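Local structure of MaoC-like dehydratase (Phytophthora Capsici, 3KH8) at residues C253-A258 with V279-P284; H218-Y223 with C285-T290; S259-K264 with I291-W296. The protein probably catalyses the hydration of trans-2-enoyl-CoA or the reverse dehydration, as hydratase 2 enzymes with the MaoC-like hot dog fold do. All coordinates share one frame; numbering follows the deposited sequence.

Contact 1: C253-A258 with V279-P284; sequences CSMGVA and VRFSSP
The ring of F281 meets M255 at its edge: M255 CB lies near the ring plane, 4.2 Å from F281 CE1, and the sulfur beyond it makes an oblique Met-aromatic contact, M255 SD standing 5.5 Å from the centroid of the F281 ring and 71° off the normal. The ring of H125 also meets that of F281, with the two planes at about 45°. This is hot dog packing, in which the long helix 251-266 is wrapped by the antiparallel sheet; here the helix rests on the end of strand 274-281. M255 carries the helix side alone. Its CG sits anti to the backbone N (chi1 -170°) and the chain runs fully extended, a shape that carries the thioether to V279, two residues back from F281 on the strand. M255 also packs on L86 and on Q128 of strand 123-132, which pairs with 274-281. Both M255 and V279 are buried, and between these two segments the touching is van der Waals contact, made by M255 to V279 and to F281. M255 and V279 meet at an oblique angle, and one methyl of the valine does the touching: V279 CG2 lies 3.9 Å from M255 SD and 4.0 Å from M255 CE.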
ATOM      1  N   CYS A 253       0.441  13.974  -0.097  1.00 12.11           N
ATOM      2  CA  CYS A 253       1.127  13.053   0.816  1.00 12.54           C
ATOM      3  C   CYS A 253       1.867  13.851   1.903  1.00 12.43           C
ATOM      4  O   CYS A 253       1.771  13.535   3.089  1.00 12.20           O
ATOM      5  CB  CYS A 253       2.088  12.136   0.049  1.00 12.65           C
ATOM      6  SG  CYS A 253       2.945  10.890   1.081  1.00 13.63           S
ATOM      7  N   SER A 254       2.585  14.895   1.487  1.00 12.44           N
ATOM      8  CA  SER A 254       3.210  15.840   2.424  1.00 12.63           C
ATOM      9  C   SER A 254       2.183  16.434   3.386  1.00 12.33           C
ATOM     10  O   SER A 254       2.451  16.586   4.579  1.00 12.57           O
ATOM     11  CB  SER A 254       3.917  16.971   1.665  1.00 12.35           C
ATOM     12  OG  SER A 254       5.009  16.463   0.923  1.00 13.96           O
ATOM     13  N   MET A 255       1.009  16.767   2.858  1.00 12.24           N
ATOM     14  CA  MET A 255      -0.083  17.276   3.679  1.00 12.31           C
ATOM     15  C   MET A 255      -0.528  16.210   4.683  1.00 12.11           C
ATOM     16  O   MET A 255      -0.847  16.529   5.831  1.00 12.09           O
ATOM     17  CB  MET A 255      -1.256  17.724   2.802  1.00 12.25           C
ATOM     18  CG  MET A 255      -2.350  18.485   3.560  1.00 12.93           C
ATOM     19  SD  MET A 255      -3.673  19.007   2.463  1.00 13.59           S
ATOM     20  CE  MET A 255      -4.734  19.913   3.590  1.00 12.80           C
ATOM     21  N   GLY A 256      -0.549  14.950   4.238  1.00 11.57           N
ATOM     22  CA  GLY A 256      -0.844  13.816   5.113  1.00 11.57           C
ATOM     23  C   GLY A 256       0.153  13.689   6.250  1.00 11.21           C
ATOM     24  O   GLY A 256      -0.232  13.471   7.402  1.00 11.36           O
ATOM     25  N   VAL A 257       1.438  13.835   5.924  1.00 11.19           N
ATOM     26  CA  VAL A 257       2.514  13.756   6.916  1.00 11.18           C
ATOM     27  C   VAL A 257       2.354  14.851   7.979  1.00 11.38           C
ATOM     28  O   VAL A 257       2.453  14.573   9.180  1.00 11.14           O
ATOM     29  CB  VAL A 257       3.917  13.789   6.248  1.00 11.14           C
ATOM     30  CG1 VAL A 257       5.028  13.920   7.284  1.00 11.05           C
ATOM     31  CG2 VAL A 257       4.134  12.525   5.418  1.00 11.40           C
ATOM     32  N   ALA A 258       2.086  16.081   7.540  1.00 11.45           N
ATOM     33  CA  ALA A 258       1.810  17.178   8.485  1.00 11.78           C
ATOM     34  C   ALA A 258       0.565  16.885   9.333  1.00 11.87           C
ATOM     35  O   ALA A 258       0.570  17.095  10.552  1.00 11.93           O
ATOM     36  CB  ALA A 258       1.668  18.500   7.747  1.00 11.54           C
ATOM     37  N   VAL A 279      -3.782  24.595   3.718  1.00 15.39           N
ATOM     38  CA  VAL A 279      -2.355  24.771   3.484  1.00 15.53           C
ATOM     39  C   VAL A 279      -2.137  25.373   2.107  1.00 16.32           C
ATOM     40  O   VAL A 279      -3.056  25.399   1.275  1.00 16.23           O
ATOM     41  CB  VAL A 279      -1.580  23.412   3.542  1.00 15.34           C
ATOM     42  CG1 VAL A 279      -1.769  22.706   4.884  1.00 14.42           C
ATOM     43  CG2 VAL A 279      -1.977  22.485   2.378  1.00 14.72           C
ATOM     44  N   ARG A 280      -0.922  25.854   1.868  1.00 16.73           N
ATOM     45  CA  ARG A 280      -0.470  26.042   0.498  1.00 17.91           C
ATOM     46  C   ARG A 280       0.803  25.248   0.259  1.00 17.82           C
ATOM     47  O   ARG A 280       1.591  25.026   1.182  1.00 18.08           O
ATOM     48  CB  ARG A 280      -0.310  27.525   0.129  1.00 18.30           C
ATOM     49  CG  ARG A 280       0.901  28.214   0.710  1.00 20.32           C
ATOM     50  CD  ARG A 280       0.947  29.689   0.293  1.00 22.32           C
ATOM     51  NE  ARG A 280       1.787  30.450   1.213  1.00 24.50           N
ATOM     52  CZ  ARG A 280       1.343  31.062   2.307  1.00 24.68           C
ATOM     53  NH1 ARG A 280       0.055  31.032   2.624  1.00 24.28           N
ATOM     54  NH2 ARG A 280       2.194  31.717   3.081  1.00 25.80           N
ATOM     55  N   PHE A 281       0.989  24.805  -0.977  1.00 18.08           N
ATOM     56  CA  PHE A 281       2.176  24.057  -1.346  1.00 18.57           C
ATOM     57  C   PHE A 281       3.185  25.019  -1.947  1.00 18.83           C
ATOM     58  O   PHE A 281       2.951  25.610  -3.005  1.00 19.24           O
ATOM     59  CB  PHE A 281       1.811  22.920  -2.305  1.00 18.45           C
ATOM     60  CG  PHE A 281       0.724  22.025  -1.777  1.00 18.71           C
ATOM     61  CD1 PHE A 281       0.997  21.092  -0.779  1.00 18.39           C
ATOM     62  CD2 PHE A 281      -0.579  22.135  -2.253  1.00 19.37           C
ATOM     63  CE1 PHE A 281      -0.011  20.270  -0.270  1.00 18.97           C
ATOM     64  CE2 PHE A 281      -1.598  21.315  -1.747  1.00 19.58           C
ATOM     65  CZ  PHE A 281      -1.309  20.383  -0.756  1.00 19.16           C
ATOM     66  N   SER A 282       4.307  25.180  -1.257  1.00 18.84           N
ATOM     67  CA  SER A 282       5.227  26.273  -1.562  1.00 18.84           C
ATOM     68  C   SER A 282       6.441  25.838  -2.376  1.00 18.86           C
ATOM     69  O   SER A 282       6.961  26.618  -3.173  1.00 19.13           O
ATOM     70  CB  SER A 282       5.644  26.994  -0.277  1.00 18.63           C
ATOM     71  OG  SER A 282       5.944  26.066   0.745  1.00 18.81           O
ATOM     72  N   SER A 283       6.884  24.598  -2.180  1.00 18.84           N
ATOM     73  CA  SER A 283       8.001  24.036  -2.943  1.00 18.78           C
ATOM     74  C   SER A 283       7.937  22.506  -2.920  1.00 18.56           C
ATOM     75  O   SER A 283       7.259  21.934  -2.061  1.00 18.33           O
ATOM     76  CB  SER A 283       9.347  24.546  -2.407  1.00 18.76           C
ATOM     77  OG  SER A 283       9.686  23.923  -1.182  1.00 19.99           O
ATOM     78  N   PRO A 284       8.629  21.840  -3.866  1.00 18.47           N
ATOM     79  CA  PRO A 284       8.466  20.393  -3.944  1.00 18.41           C
ATOM     80  C   PRO A 284       9.281  19.610  -2.921  1.00 18.24           C
ATOM     81  O   PRO A 284      10.307  20.087  -2.427  1.00 17.90           O
ATOM     82  CB  PRO A 284       8.924  20.065  -5.368  1.00 18.52           C
ATOM     83  CG  PRO A 284       9.896  21.134  -5.705  1.00 18.82           C
ATOM     84  CD  PRO A 284       9.422  22.368  -4.995  1.00 18.39           C
TER

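Contact 2: H218-Y223 with C285-T290; sequences HQAQVY and CFPGET
A type II beta turn, F286 to E289, in the loop that leads from strand 274-281 to strand 290-297 of the hot dog sheet, sets its proline against the short helix 219-223. P287 is the second residue of the turn and G288 the third, with the positive phi of 108° that a type II turn asks for at that place. The backbone bond from E289 N to F286 O, 3.0 Å, closes it. At the contact itself two neighbouring atoms of the proline ring do the touching: P287 CG comes within 4.3 Å of the methyl A220 CB, while P287 CB lies 4.4 Å from Q219 N. The touch is light and apolar, and Q219, whose CB points at the turn, sends the rest of its side chain elsewhere.

The turn is also braced from within. The carboxylate of E289 folds back to the amide that opens it, F286 N giving a hydrogen bond of 3.0 Å to E289 OE1. That bond is nearly straight at the hydrogen, 165°, but arrives from above the carboxylate plane, tilted 46° out of it. The other carboxylate oxygen, E289 OE2, forms a salt bridge with R312 NE, so backbone and arginine together fix how the carboxylate is turned. E289 CD meanwhile lies at the edge of the F286 ring, in its plane, and K245 makes a cation-pi contact with that ring.

Next to the turn, T215 OG1, just after strand 209-214, hydrogen-bonds with G288 N and E289 O. Helix 219-223 packs on helix 251-266 through Y223 and faces the second subunit, where Q221 NE2 makes a hydrogen bond to S69 O of that chain.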
ATOM      1  N   HIS A 218      10.710   5.395  -1.799  1.00 15.63           N
ATOM      2  CA  HIS A 218       9.650   4.788  -2.598  1.00 15.68           C
ATOM      3  C   HIS A 218       8.256   5.166  -2.104  1.00 15.30           C
ATOM      4  O   HIS A 218       7.268   4.530  -2.469  1.00 15.03           O
ATOM      5  CB  HIS A 218       9.845   3.264  -2.657  1.00 16.11           C
ATOM      6  CG  HIS A 218      11.266   2.867  -2.916  1.00 17.03           C
ATOM      7  ND1 HIS A 218      11.978   2.042  -2.073  1.00 19.05           N
ATOM      8  CD2 HIS A 218      12.123   3.233  -3.898  1.00 18.03           C
ATOM      9  CE1 HIS A 218      13.206   1.894  -2.541  1.00 17.99           C
ATOM     10  NE2 HIS A 218      13.322   2.612  -3.643  1.00 19.17           N
ATOM     11  N   GLN A 219       8.184   6.231  -1.303  1.00 14.95           N
ATOM     12  CA  GLN A 219       6.930   6.675  -0.689  1.00 14.57           C
ATOM     13  C   GLN A 219       5.836   6.980  -1.712  1.00 14.04           C
ATOM     14  O   GLN A 219       4.673   6.647  -1.486  1.00 13.73           O
ATOM     15  CB  GLN A 219       7.168   7.892   0.216  1.00 14.90           C
ATOM     16  CG  GLN A 219       6.013   8.222   1.157  1.00 15.80           C
ATOM     17  CD  GLN A 219       5.996   7.357   2.406  1.00 18.31           C
ATOM     18  OE1 GLN A 219       4.953   6.817   2.788  1.00 20.13           O
ATOM     19  NE2 GLN A 219       7.148   7.223   3.054  1.00 16.70           N
ATOM     20  N   ALA A 220       6.205   7.607  -2.833  1.00 13.48           N
ATOM     21  CA  ALA A 220       5.230   7.930  -3.881  1.00 13.08           C
ATOM     22  C   ALA A 220       4.672   6.683  -4.565  1.00 12.75           C
ATOM     23  O   ALA A 220       3.528   6.686  -5.019  1.00 12.35           O
ATOM     24  CB  ALA A 220       5.833   8.880  -4.914  1.00 13.12           C
ATOM     25  N   GLN A 221       5.480   5.625  -4.632  1.00 12.65           N
ATOM     26  CA  GLN A 221       5.048   4.352  -5.231  1.00 12.67           C
ATOM     27  C   GLN A 221       3.920   3.720  -4.422  1.00 12.64           C
ATOM     28  O   GLN A 221       3.069   3.013  -4.975  1.00 12.63           O
ATOM     29  CB  GLN A 221       6.214   3.365  -5.337  1.00 12.91           C
ATOM     30  CG  GLN A 221       7.396   3.834  -6.190  1.00 13.11           C
ATOM     31  CD  GLN A 221       8.404   2.723  -6.439  1.00 14.07           C
ATOM     32  OE1 GLN A 221       8.364   1.680  -5.788  1.00 13.63           O
ATOM     33  NE2 GLN A 221       9.312   2.940  -7.387  1.00 13.52           N
ATOM     34  N   VAL A 222       3.923   3.977  -3.114  1.00 12.40           N
ATOM     35  CA  VAL A 222       2.881   3.460  -2.224  1.00 12.47           C
ATOM     36  C   VAL A 222       1.713   4.443  -2.147  1.00 12.00           C
ATOM     37  O   VAL A 222       0.552   4.043  -2.263  1.00 11.95           O
ATOM     38  CB  VAL A 222       3.428   3.159  -0.795  1.00 12.35           C
ATOM     39  CG1 VAL A 222       2.357   2.484   0.067  1.00 12.86           C
ATOM     40  CG2 VAL A 222       4.661   2.271  -0.872  1.00 13.65           C
ATOM     41  N   TYR A 223       2.021   5.727  -1.969  1.00 11.60           N
ATOM     42  CA  TYR A 223       0.971   6.746  -1.840  1.00 11.11           C
ATOM     43  C   TYR A 223       0.047   6.828  -3.062  1.00 11.00           C
ATOM     44  O   TYR A 223      -1.161   7.026  -2.913  1.00 10.70           O
ATOM     45  CB  TYR A 223       1.542   8.134  -1.499  1.00 10.98           C
ATOM     46  CG  TYR A 223       0.438   9.155  -1.345  1.00 10.66           C
ATOM     47  CD1 TYR A 223      -0.304   9.232  -0.168  1.00  9.61           C
ATOM     48  CD2 TYR A 223       0.097  10.003  -2.396  1.00 10.11           C
ATOM     49  CE1 TYR A 223      -1.343  10.142  -0.035  1.00 11.15           C
ATOM     50  CE2 TYR A 223      -0.950  10.916  -2.274  1.00 11.33           C
ATOM     51  CZ  TYR A 223      -1.657  10.981  -1.090  1.00 10.57           C
ATOM     52  OH  TYR A 223      -2.685  11.871  -0.955  1.00 13.32           O
ATOM     53  N   CYS A 285       8.795  18.411  -2.618  1.00 18.25           N
ATOM     54  CA  CYS A 285       9.468  17.460  -1.749  1.00 18.58           C
ATOM     55  C   CYS A 285       9.891  16.253  -2.587  1.00 18.47           C
ATOM     56  O   CYS A 285       9.194  15.863  -3.522  1.00 18.10           O
ATOM     57  CB  CYS A 285       8.514  17.019  -0.639  1.00 18.30           C
ATOM     58  SG  CYS A 285       9.201  15.883   0.575  1.00 20.64           S
ATOM     59  N   PHE A 286      11.036  15.668  -2.254  1.00 18.59           N
ATOM     60  CA  PHE A 286      11.492  14.470  -2.945  1.00 18.94           C
ATOM     61  C   PHE A 286      11.355  13.257  -2.035  1.00 18.50           C
ATOM     62  O   PHE A 286      11.726  13.318  -0.858  1.00 18.48           O
ATOM     63  CB  PHE A 286      12.930  14.639  -3.451  1.00 19.28           C
ATOM     64  CG  PHE A 286      13.099  15.801  -4.386  1.00 21.10           C
ATOM     65  CD1 PHE A 286      12.699  15.703  -5.717  1.00 21.90           C
ATOM     66  CD2 PHE A 286      13.636  17.004  -3.933  1.00 21.82           C
ATOM     67  CE1 PHE A 286      12.842  16.779  -6.583  1.00 22.83           C
ATOM     68  CE2 PHE A 286      13.784  18.085  -4.792  1.00 23.02           C
ATOM     69  CZ  PHE A 286      13.383  17.973  -6.123  1.00 23.07           C
ATOM     70  N   PRO A 287      10.802  12.151  -2.569  1.00 18.36           N
ATOM     71  CA  PRO A 287      10.664  10.951  -1.744  1.00 17.93           C
ATOM     72  C   PRO A 287      12.025  10.556  -1.187  1.00 17.68           C
ATOM     73  O   PRO A 287      13.016  10.556  -1.922  1.00 17.41           O
ATOM     74  CB  PRO A 287      10.159   9.891  -2.733  1.00 18.16           C
ATOM     75  CG  PRO A 287       9.635  10.647  -3.902  1.00 18.54           C
ATOM     76  CD  PRO A 287      10.448  11.901  -3.978  1.00 18.25           C
ATOM     77  N   GLY A 288      12.077  10.257   0.106  1.00 17.33           N
ATOM     78  CA  GLY A 288      13.347   9.987   0.776  1.00 17.16           C
ATOM     79  C   GLY A 288      13.776  11.098   1.717  1.00 17.17           C
ATOM     80  O   GLY A 288      14.588  10.878   2.615  1.00 17.22           O
ATOM     81  N   GLU A 289      13.227  12.294   1.515  1.00 17.01           N
ATOM     82  CA  GLU A 289      13.550  13.437   2.360  1.00 16.96           C
ATOM     83  C   GLU A 289      12.770  13.407   3.671  1.00 16.96           C
ATOM     84  O   GLU A 289      11.696  12.786   3.757  1.00 16.66           O
ATOM     85  CB  GLU A 289      13.315  14.753   1.605  1.00 17.12           C
ATOM     86  CG  GLU A 289      14.260  14.939   0.415  1.00 17.54           C
ATOM     87  CD  GLU A 289      14.188  16.324  -0.203  1.00 18.58           C
ATOM     88  OE1 GLU A 289      13.073  16.839  -0.436  1.00 17.58           O
ATOM     89  OE2 GLU A 289      15.263  16.895  -0.463  1.00 18.95           O
ATOM     90  N   THR A 290      13.325  14.066   4.687  1.00 16.42           N
ATOM     91  CA  THR A 290      12.709  14.140   6.008  1.00 16.49           C
ATOM     92  C   THR A 290      11.793  15.357   6.103  1.00 16.32           C
ATOM     93  O   THR A 290      12.226  16.492   5.867  1.00 16.36           O
ATOM     94  CB  THR A 290      13.779  14.194   7.125  1.00 16.42           C
ATOM     95  OG1 THR A 290      14.656  13.068   6.995  1.00 16.51           O
ATOM     96  CG2 THR A 290      13.135  14.170   8.512  1.00 16.89           C
TER

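Contact 3: S259-K264 with I291-W296; sequences SRALFK and IQTRMW
A261 lays its methyl against the branch point of T293, with A261 CB 3.8 Å from T293 CB. The threonine meets it with both arms as well: T293 OG1 lies 3.9 Å and T293 CG2 4.0 Å from A261 CB, so the methyl faces the whole end of the side chain. The small alanine lets the backbones come close, their CA atoms 6.7 Å apart. One residue further along the helix, L262 reaches over to M295 with a single branch. L262 CD2 is 3.8 Å from both M295 CG and M295 SD, the two side chains lying aslant to one another.

This is the hot dog core, the helix 251-266 lying across the inner face of the antiparallel sheet; over these segments its axis passes 8.9 Å from that of strand 290-297, with 45° between their directions. T293 and M295 alternate with Q292 and R294, so they share the face turned to the helix. Strands 209-214 and 302-309 both pair antiparallel with strand 290-297; A261 packs on D211 of the former, and L262 also packs on V303 and F305 of the latter.

M295 is bent at chi3 (-77°). The bend brings its terminal methyl to the alanine, M295 CE to A261 CB 4.3 Å, and leaves M295 SD 4.0 Å from A261 O.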
ATOM      1  N   SER A 259      -0.487  16.376   8.687  1.00 11.94           N
ATOM      2  CA  SER A 259      -1.731  16.022   9.375  1.00 12.11           C
ATOM      3  C   SER A 259      -1.525  14.965  10.463  1.00 12.35           C
ATOM      4  O   SER A 259      -2.164  15.028  11.512  1.00 12.59           O
ATOM      5  CB  SER A 259      -2.796  15.554   8.380  1.00 11.75           C
ATOM      6  OG  SER A 259      -3.123  16.587   7.469  1.00 11.68           O
ATOM      7  N   ARG A 260      -0.639  14.002  10.199  1.00 12.51           N
ATOM      8  CA  ARG A 260      -0.281  12.974  11.175  1.00 12.72           C
ATOM      9  C   ARG A 260       0.331  13.595  12.428  1.00 13.24           C
ATOM     10  O   ARG A 260      -0.012  13.207  13.546  1.00 13.15           O
ATOM     11  CB  ARG A 260       0.706  11.973  10.574  1.00 12.74           C
ATOM     12  CG  ARG A 260       0.109  10.985   9.571  1.00 12.41           C
ATOM     13  CD  ARG A 260       1.210  10.160   8.910  1.00 12.43           C
ATOM     14  NE  ARG A 260       2.151   9.647   9.902  1.00 11.51           N
ATOM     15  CZ  ARG A 260       3.450   9.465   9.694  1.00 12.54           C
ATOM     16  NH1 ARG A 260       3.995   9.741   8.514  1.00 12.84           N
ATOM     17  NH2 ARG A 260       4.207   9.010  10.680  1.00 12.59           N
ATOM     18  N   ALA A 261       1.238  14.551  12.232  1.00 13.32           N
ATOM     19  CA  ALA A 261       1.876  15.247  13.348  1.00 13.64           C
ATOM     20  C   ALA A 261       0.845  16.031  14.158  1.00 13.97           C
ATOM     21  O   ALA A 261       0.863  16.000  15.390  1.00 14.08           O
ATOM     22  CB  ALA A 261       2.979  16.168  12.845  1.00 13.54           C
ATOM     23  N   LEU A 262      -0.060  16.713  13.456  1.00 14.24           N
ATOM     24  CA  LEU A 262      -1.113  17.505  14.099  1.00 14.78           C
ATOM     25  C   LEU A 262      -2.089  16.641  14.897  1.00 15.06           C
ATOM     26  O   LEU A 262      -2.449  16.989  16.025  1.00 15.05           O
ATOM     27  CB  LEU A 262      -1.854  18.364  13.065  1.00 14.52           C
ATOM     28  CG  LEU A 262      -1.020  19.473  12.413  1.00 14.76           C
ATOM     29  CD1 LEU A 262      -1.615  19.861  11.060  1.00 14.03           C
ATOM     30  CD2 LEU A 262      -0.895  20.689  13.337  1.00 14.93           C
ATOM     31  N   PHE A 263      -2.509  15.518  14.313  1.00 15.54           N
ATOM     32  CA  PHE A 263      -3.394  14.580  15.006  1.00 16.21           C
ATOM     33  C   PHE A 263      -2.727  14.024  16.257  1.00 16.64           C
ATOM     34  O   PHE A 263      -3.357  13.940  17.315  1.00 16.58           O
ATOM     35  CB  PHE A 263      -3.841  13.426  14.088  1.00 16.07           C
ATOM     36  CG  PHE A 263      -4.692  12.395  14.791  1.00 16.10           C
ATOM     37  CD1 PHE A 263      -6.053  12.606  14.972  1.00 15.83           C
ATOM     38  CD2 PHE A 263      -4.123  11.225  15.295  1.00 16.05           C
ATOM     39  CE1 PHE A 263      -6.844  11.661  15.638  1.00 16.57           C
ATOM     40  CE2 PHE A 263      -4.905  10.275  15.962  1.00 15.69           C
ATOM     41  CZ  PHE A 263      -6.269  10.494  16.128  1.00 15.81           C
ATOM     42  N   LYS A 264      -1.456  13.651  16.125  1.00 17.49           N
ATOM     43  CA  LYS A 264      -0.689  13.048  17.218  1.00 18.46           C
ATOM     44  C   LYS A 264      -0.511  14.022  18.388  1.00 18.74           C
ATOM     45  O   LYS A 264      -0.667  13.642  19.553  1.00 18.75           O
ATOM     46  CB  LYS A 264       0.675  12.573  16.701  1.00 18.75           C
ATOM     47  CG  LYS A 264       1.454  11.693  17.665  1.00 20.92           C
ATOM     48  CD  LYS A 264       2.814  11.328  17.080  1.00 24.74           C
ATOM     49  CE  LYS A 264       3.590  10.410  18.007  1.00 26.56           C
ATOM     50  NZ  LYS A 264       4.911  10.043  17.413  1.00 29.33           N
ATOM     51  N   ILE A 291      10.531  15.111   6.444  1.00 15.96           N
ATOM     52  CA  ILE A 291       9.547  16.183   6.586  1.00 16.10           C
ATOM     53  C   ILE A 291       9.372  16.558   8.051  1.00 16.34           C
ATOM     54  O   ILE A 291       8.910  15.743   8.859  1.00 16.23           O
ATOM     55  CB  ILE A 291       8.175  15.811   5.966  1.00 16.01           C
ATOM     56  CG1 ILE A 291       8.306  15.606   4.450  1.00 16.21           C
ATOM     57  CG2 ILE A 291       7.126  16.896   6.288  1.00 15.39           C
ATOM     58  CD1 ILE A 291       7.030  15.075   3.761  1.00 15.62           C
ATOM     59  N   GLN A 292       9.748  17.793   8.380  1.00 16.50           N
ATOM     60  CA  GLN A 292       9.570  18.346   9.723  1.00 17.08           C
ATOM     61  C   GLN A 292       8.293  19.167   9.770  1.00 16.84           C
ATOM     62  O   GLN A 292       8.089  20.047   8.931  1.00 16.87           O
ATOM     63  CB  GLN A 292      10.738  19.265  10.097  1.00 17.42           C
ATOM     64  CG  GLN A 292      12.104  18.605  10.168  1.00 19.79           C
ATOM     65  CD  GLN A 292      13.232  19.627  10.254  1.00 23.01           C
ATOM     66  OE1 GLN A 292      13.300  20.567   9.460  1.00 24.69           O
ATOM     67  NE2 GLN A 292      14.125  19.440  11.214  1.00 24.78           N
ATOM     68  N   THR A 293       7.447  18.898  10.757  1.00 16.47           N
ATOM     69  CA  THR A 293       6.253  19.709  10.964  1.00 16.56           C
ATOM     70  C   THR A 293       6.462  20.651  12.159  1.00 16.80           C
ATOM     71  O   THR A 293       6.656  20.196  13.293  1.00 16.71           O
ATOM     72  CB  THR A 293       4.976  18.838  11.128  1.00 16.27           C
ATOM     73  OG1 THR A 293       4.830  17.984   9.985  1.00 16.29           O
ATOM     74  CG2 THR A 293       3.733  19.707  11.247  1.00 16.54           C
ATOM     75  N   ARG A 294       6.446  21.955  11.882  1.00 16.92           N
ATOM     76  CA  ARG A 294       6.573  22.990  12.917  1.00 17.55           C
ATOM     77  C   ARG A 294       5.183  23.442  13.334  1.00 17.28           C
ATOM     78  O   ARG A 294       4.387  23.835  12.488  1.00 16.77           O
ATOM     79  CB  ARG A 294       7.323  24.212  12.382  1.00 17.73           C
ATOM     80  CG  ARG A 294       8.681  23.945  11.779  1.00 19.57           C
ATOM     81  CD  ARG A 294       9.171  25.192  11.055  1.00 20.90           C
ATOM     82  NE  ARG A 294      10.582  25.088  10.701  1.00 24.66           N
ATOM     83  CZ  ARG A 294      11.205  25.891   9.841  1.00 24.38           C
ATOM     84  NH1 ARG A 294      10.540  26.861   9.224  1.00 24.77           N
ATOM     85  NH2 ARG A 294      12.491  25.712   9.590  1.00 25.69           N
ATOM     86  N   MET A 295       4.898  23.408  14.634  1.00 17.45           N
ATOM     87  CA  MET A 295       3.551  23.706  15.116  1.00 17.81           C
ATOM     88  C   MET A 295       3.497  24.830  16.155  1.00 18.37           C
ATOM     89  O   MET A 295       4.270  24.842  17.121  1.00 18.05           O
ATOM     90  CB  MET A 295       2.876  22.432  15.645  1.00 17.82           C
ATOM     91  CG  MET A 295       2.680  21.349  14.567  1.00 17.32           C
ATOM     92  SD  MET A 295       2.311  19.704  15.216  1.00 17.13           S
ATOM     93  CE  MET A 295       3.923  19.145  15.759  1.00 16.30           C
ATOM     94  N   TRP A 296       2.585  25.772  15.931  1.00 18.81           N
ATOM     95  CA  TRP A 296       2.378  26.902  16.835  1.00 19.75           C
ATOM     96  C   TRP A 296       0.955  26.864  17.395  1.00 20.39           C
ATOM     97  O   TRP A 296      -0.019  27.014  16.652  1.00 19.99           O
ATOM     98  CB  TRP A 296       2.589  28.231  16.103  1.00 19.58           C
ATOM     99  CG  TRP A 296       4.007  28.560  15.706  1.00 19.79           C
ATOM    100  CD1 TRP A 296       4.909  29.300  16.425  1.00 20.02           C
ATOM    101  CD2 TRP A 296       4.668  28.205  14.481  1.00 20.31           C
ATOM    102  NE1 TRP A 296       6.092  29.413  15.731  1.00 21.00           N
ATOM    103  CE2 TRP A 296       5.973  28.750  14.536  1.00 20.79           C
ATOM    104  CE3 TRP A 296       4.289  27.470  13.346  1.00 19.93           C
ATOM    105  CZ2 TRP A 296       6.900  28.589  13.498  1.00 20.52           C
ATOM    106  CZ3 TRP A 296       5.213  27.305  12.315  1.00 20.01           C
ATOM    107  CH2 TRP A 296       6.505  27.861  12.401  1.00 20.08           C
TER

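All three contacts fall within the MaoC-like domain. Contacts 1 and 3 use successive parts of helix 251-266, their centres about 11 Å apart, and carry it across two strands of one sheet, 274-281 and 290-297, which follow each other in the chain. Contact 2 packs beside that helix, its centre about 12 Å from that of contact 1 and about 17 Å from that of contact 3; it takes up the loop joining those strands and brings helix 219-223 to it. In sequence, contact 1 is nested inside the span closed by contact 2, while contact 3 crosses both. S254 touches both C285 and I291, tying the three together directly. Of these contacts, contact 2 alone meets the second subunit.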